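Local coordinates for protein AvrRxo1-ORF1 (Xanthomonas oryzae pv. oryzicola, PDB 4Z8T) that is a type III effector with a polynucleotide kinase domain related to zeta toxins, and probably phosphorylates a small-molecule or nucleotide substrate in the host, at residues A51-C63 against L141-V155. Sequence-based numbering, arbitrary orientation.
Sequences ALTLAESLESDGC and LRSQKTGSGAIASIV
Glu59 reaches from the last turns of helix 34-60 to the loop that leads into strand 154-157 and takes a hydroxyl on each carboxylate oxygen. Thr146 OG1 donates to Glu59 OE1 at 2.7 Å, and Ser148 OG donates to Glu59 OE2 over the same length; both arrive on the syn side, the serine hydroxyl tilted further from the carboxylate plane (35° against 18°). With CG anti to the backbone N (chi1 179°) and the chain extended beyond it, the glutamate spans the gap to the type I turn Thr146–Gly149. One helical turn back toward the N-terminus, its partner in this grip is Glu56, bent at chi2, whose OE2 accepts the amide of Gly147 through its syn lone pair at 2.9 Å. The two acids thus bind three donors of one turn.

In the P-loop kinase fold suggested by the zeta-toxin family, this ties the long helix to the loop that runs into the edge strand 154-157. Two waters bridge helix carbonyls to the backbone of Ser153, next to the strand: one donates to both Ala51 O and Ser153 O; the other donates to Ala55 O while accepting Ser153 N at 3.0 Å. A third links Glu59 OE1 to Ile151 O, donating to both and adding to the hydroxyl already on the carboxylate oxygen. Ser153 OG is hydrogen-bonded to Thr66 N of the adjacent strand. Between these polar groups the methyl of Ala55 packs on Ala152 CB at 3.6 Å, and Leu58 CD1 touches Ser153 CB. A Schellman motif with Gly62 ends the helix, Cys63 N returning to Leu58 O.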
# COMPACT_ATOMS: atom_id res chain seq x y z
N ALA A 51 -34.89 3.99 -24.57
CA ALA A 51 -33.86 3.13 -25.14
C ALA A 51 -33.91 3.14 -26.67
O ALA A 51 -32.87 3.08 -27.35
CB ALA A 51 -34.00 1.71 -24.61
N LEU A 52 -35.12 3.22 -27.23
CA LEU A 52 -35.24 3.22 -28.68
C LEU A 52 -34.70 4.52 -29.24
O LEU A 52 -34.07 4.54 -30.29
CB LEU A 52 -36.69 3.00 -29.10
CG LEU A 52 -36.95 2.77 -30.59
CD1 LEU A 52 -36.14 1.59 -31.13
CD2 LEU A 52 -38.44 2.54 -30.82
N THR A 53 -34.94 5.62 -28.53
CA THR A 53 -34.38 6.91 -28.94
C THR A 53 -32.86 6.82 -28.99
O THR A 53 -32.23 7.23 -29.97
CB THR A 53 -34.83 8.04 -28.00
OG1 THR A 53 -36.24 8.21 -28.12
CG2 THR A 53 -34.15 9.34 -28.36
N LEU A 54 -32.27 6.27 -27.93
CA LEU A 54 -30.81 6.08 -27.89
C LEU A 54 -30.36 5.26 -29.08
O LEU A 54 -29.44 5.65 -29.80
CB LEU A 54 -30.40 5.34 -26.61
CG LEU A 54 -30.38 6.07 -25.27
CD1 LEU A 54 -29.78 5.15 -24.21
CD2 LEU A 54 -29.60 7.38 -25.35
N ALA A 55 -31.03 4.13 -29.30
CA ALA A 55 -30.63 3.22 -30.37
C ALA A 55 -30.72 3.87 -31.75
O ALA A 55 -29.84 3.67 -32.59
CB ALA A 55 -31.46 1.95 -30.32
N GLU A 56 -31.77 4.65 -31.98
CA GLU A 56 -31.92 5.29 -33.29
C GLU A 56 -30.87 6.38 -33.47
O GLU A 56 -30.36 6.56 -34.57
CB GLU A 56 -33.32 5.87 -33.47
CG GLU A 56 -34.45 4.84 -33.54
CD GLU A 56 -34.48 4.05 -34.83
OE1 GLU A 56 -33.67 4.30 -35.74
OE2 GLU A 56 -35.35 3.15 -34.94
N SER A 57 -30.55 7.10 -32.39
CA SER A 57 -29.47 8.10 -32.46
C SER A 57 -28.14 7.46 -32.81
O SER A 57 -27.45 7.93 -33.72
CB SER A 57 -29.34 8.87 -31.14
OG SER A 57 -28.27 9.82 -31.20
N LEU A 58 -27.79 6.40 -32.09
CA LEU A 58 -26.53 5.70 -32.32
C LEU A 58 -26.43 5.16 -33.75
O LEU A 58 -25.39 5.28 -34.39
CB LEU A 58 -26.37 4.56 -31.31
CG LEU A 58 -26.18 5.06 -29.87
CD1 LEU A 58 -26.47 3.95 -28.86
CD2 LEU A 58 -24.76 5.61 -29.67
N GLU A 59 -27.52 4.58 -34.25
CA GLU A 59 -27.48 4.00 -35.60
C GLU A 59 -27.33 5.08 -36.67
O GLU A 59 -26.58 4.92 -37.64
CB GLU A 59 -28.73 3.15 -35.87
CG GLU A 59 -28.75 2.55 -37.27
CD GLU A 59 -29.97 1.70 -37.49
OE1 GLU A 59 -30.22 0.81 -36.66
OE2 GLU A 59 -30.67 1.94 -38.50
N SER A 60 -28.05 6.18 -36.48
CA SER A 60 -27.98 7.31 -37.38
C SER A 60 -26.56 7.88 -37.43
O SER A 60 -26.13 8.42 -38.44
CB SER A 60 -28.95 8.39 -36.93
OG SER A 60 -28.91 9.50 -37.81
N ASP A 61 -25.84 7.75 -36.32
CA ASP A 61 -24.47 8.25 -36.27
C ASP A 61 -23.48 7.17 -36.69
O ASP A 61 -22.28 7.32 -36.48
CB ASP A 61 -24.14 8.79 -34.87
CG ASP A 61 -24.73 10.17 -34.60
OD1 ASP A 61 -25.05 10.89 -35.57
OD2 ASP A 61 -24.86 10.54 -33.42
N GLY A 62 -23.99 6.10 -37.29
CA GLY A 62 -23.15 5.10 -37.93
C GLY A 62 -22.59 3.99 -37.05
O GLY A 62 -21.70 3.25 -37.46
N CYS A 63 -23.13 3.88 -35.84
CA CYS A 63 -22.66 2.89 -34.88
C CYS A 63 -23.27 1.52 -35.20
O CYS A 63 -24.50 1.37 -35.28
CB CYS A 63 -23.07 3.34 -33.47
SG CYS A 63 -22.31 2.42 -32.12
N LEU A 141 -34.96 -5.84 -24.51
CA LEU A 141 -33.95 -5.18 -25.34
C LEU A 141 -33.11 -6.17 -26.11
O LEU A 141 -32.53 -5.82 -27.14
CB LEU A 141 -33.03 -4.31 -24.49
CG LEU A 141 -33.63 -3.00 -23.98
CD1 LEU A 141 -32.65 -2.26 -23.07
CD2 LEU A 141 -34.01 -2.14 -25.16
N ARG A 142 -33.01 -7.39 -25.61
CA ARG A 142 -32.14 -8.40 -26.18
C ARG A 142 -32.25 -8.49 -27.70
O ARG A 142 -31.27 -8.40 -28.39
CB ARG A 142 -32.38 -9.76 -25.52
CG ARG A 142 -31.40 -10.88 -25.82
CD ARG A 142 -31.51 -12.10 -24.83
NE ARG A 142 -30.38 -13.04 -24.93
CZ ARG A 142 -29.45 -13.19 -23.99
NH1 ARG A 142 -28.45 -14.03 -24.16
NH2 ARG A 142 -29.51 -12.50 -22.87
N SER A 143 -33.46 -8.65 -28.18
CA SER A 143 -33.67 -8.77 -29.63
C SER A 143 -34.40 -7.57 -30.23
O SER A 143 -34.91 -7.64 -31.35
CB SER A 143 -34.40 -10.07 -29.95
OG SER A 143 -35.57 -10.21 -29.16
N GLN A 144 -34.43 -6.46 -29.49
CA GLN A 144 -35.03 -5.22 -29.97
C GLN A 144 -34.37 -4.71 -31.25
O GLN A 144 -33.13 -4.63 -31.34
CB GLN A 144 -34.95 -4.15 -28.88
CG GLN A 144 -35.57 -2.83 -29.28
CD GLN A 144 -37.07 -2.94 -29.47
OE1 GLN A 144 -37.77 -3.45 -28.60
NE2 GLN A 144 -37.56 -2.47 -30.61
N LYS A 145 -35.19 -4.35 -32.24
CA LYS A 145 -34.69 -3.82 -33.50
C LYS A 145 -35.03 -2.34 -33.64
O LYS A 145 -35.98 -1.84 -33.04
CB LYS A 145 -35.32 -4.56 -34.69
CG LYS A 145 -35.22 -6.07 -34.62
CD LYS A 145 -33.79 -6.56 -34.70
CE LYS A 145 -33.73 -8.08 -34.90
NZ LYS A 145 -34.35 -8.84 -33.77
N THR A 146 -34.25 -1.66 -34.47
CA THR A 146 -34.54 -0.29 -34.88
C THR A 146 -35.42 -0.32 -36.12
O THR A 146 -35.83 -1.40 -36.57
CB THR A 146 -33.27 0.44 -35.24
OG1 THR A 146 -32.70 -0.19 -36.39
CG2 THR A 146 -32.27 0.38 -34.08
N GLY A 147 -35.66 0.86 -36.69
CA GLY A 147 -36.48 0.97 -37.89
C GLY A 147 -35.84 0.39 -39.15
O GLY A 147 -36.53 0.14 -40.14
N SER A 148 -34.53 0.19 -39.12
CA SER A 148 -33.83 -0.41 -40.25
C SER A 148 -33.77 -1.93 -40.11
O SER A 148 -33.18 -2.61 -40.96
CB SER A 148 -32.41 0.14 -40.35
OG SER A 148 -31.57 -0.47 -39.38
N GLY A 149 -34.36 -2.45 -39.04
CA GLY A 149 -34.32 -3.88 -38.76
C GLY A 149 -33.05 -4.37 -38.09
O GLY A 149 -32.91 -5.56 -37.79
N ALA A 150 -32.12 -3.44 -37.85
CA ALA A 150 -30.87 -3.79 -37.19
C ALA A 150 -31.11 -3.93 -35.69
O ALA A 150 -32.02 -3.31 -35.14
CB ALA A 150 -29.82 -2.73 -37.45
N ILE A 151 -30.29 -4.76 -35.06
CA ILE A 151 -30.34 -4.93 -33.62
C ILE A 151 -30.03 -3.59 -32.97
O ILE A 151 -29.11 -2.88 -33.38
CB ILE A 151 -29.32 -6.01 -33.17
CG1 ILE A 151 -29.88 -7.41 -33.47
CG2 ILE A 151 -28.98 -5.90 -31.70
CD1 ILE A 151 -31.00 -7.84 -32.52
N ALA A 152 -30.81 -3.22 -31.95
CA ALA A 152 -30.61 -1.96 -31.24
C ALA A 152 -29.37 -1.98 -30.36
O ALA A 152 -29.16 -2.92 -29.59
CB ALA A 152 -31.83 -1.66 -30.38
N SER A 153 -28.58 -0.92 -30.43
CA SER A 153 -27.49 -0.73 -29.47
C SER A 153 -28.08 -0.43 -28.11
O SER A 153 -29.14 0.20 -28.01
CB SER A 153 -26.58 0.42 -29.90
OG SER A 153 -25.74 0.02 -30.97
N ILE A 154 -27.41 -0.88 -27.06
CA ILE A 154 -27.92 -0.71 -25.71
C ILE A 154 -26.79 -0.30 -24.78
O ILE A 154 -25.62 -0.47 -25.09
CB ILE A 154 -28.62 -1.99 -25.17
CG1 ILE A 154 -27.62 -3.15 -25.07
CG2 ILE A 154 -29.80 -2.38 -26.06
CD1 ILE A 154 -28.24 -4.47 -24.54
N VAL A 155 -27.16 0.23 -23.62
CA VAL A 155 -26.17 0.67 -22.64
C VAL A 155 -26.40 -0.03 -21.32
O VAL A 155 -27.52 -0.01 -20.79
CB VAL A 155 -26.25 2.19 -22.40
CG1 VAL A 155 -25.11 2.64 -21.47
CG2 VAL A 155 -26.19 2.94 -23.70
O HOH W 1 -30.77 1.41 -26.23
O HOH W 2 -28.73 1.15 -32.55
O HOH W 3 -28.75 -0.42 -34.77
O HOH W 4 -25.96 1.48 -33.01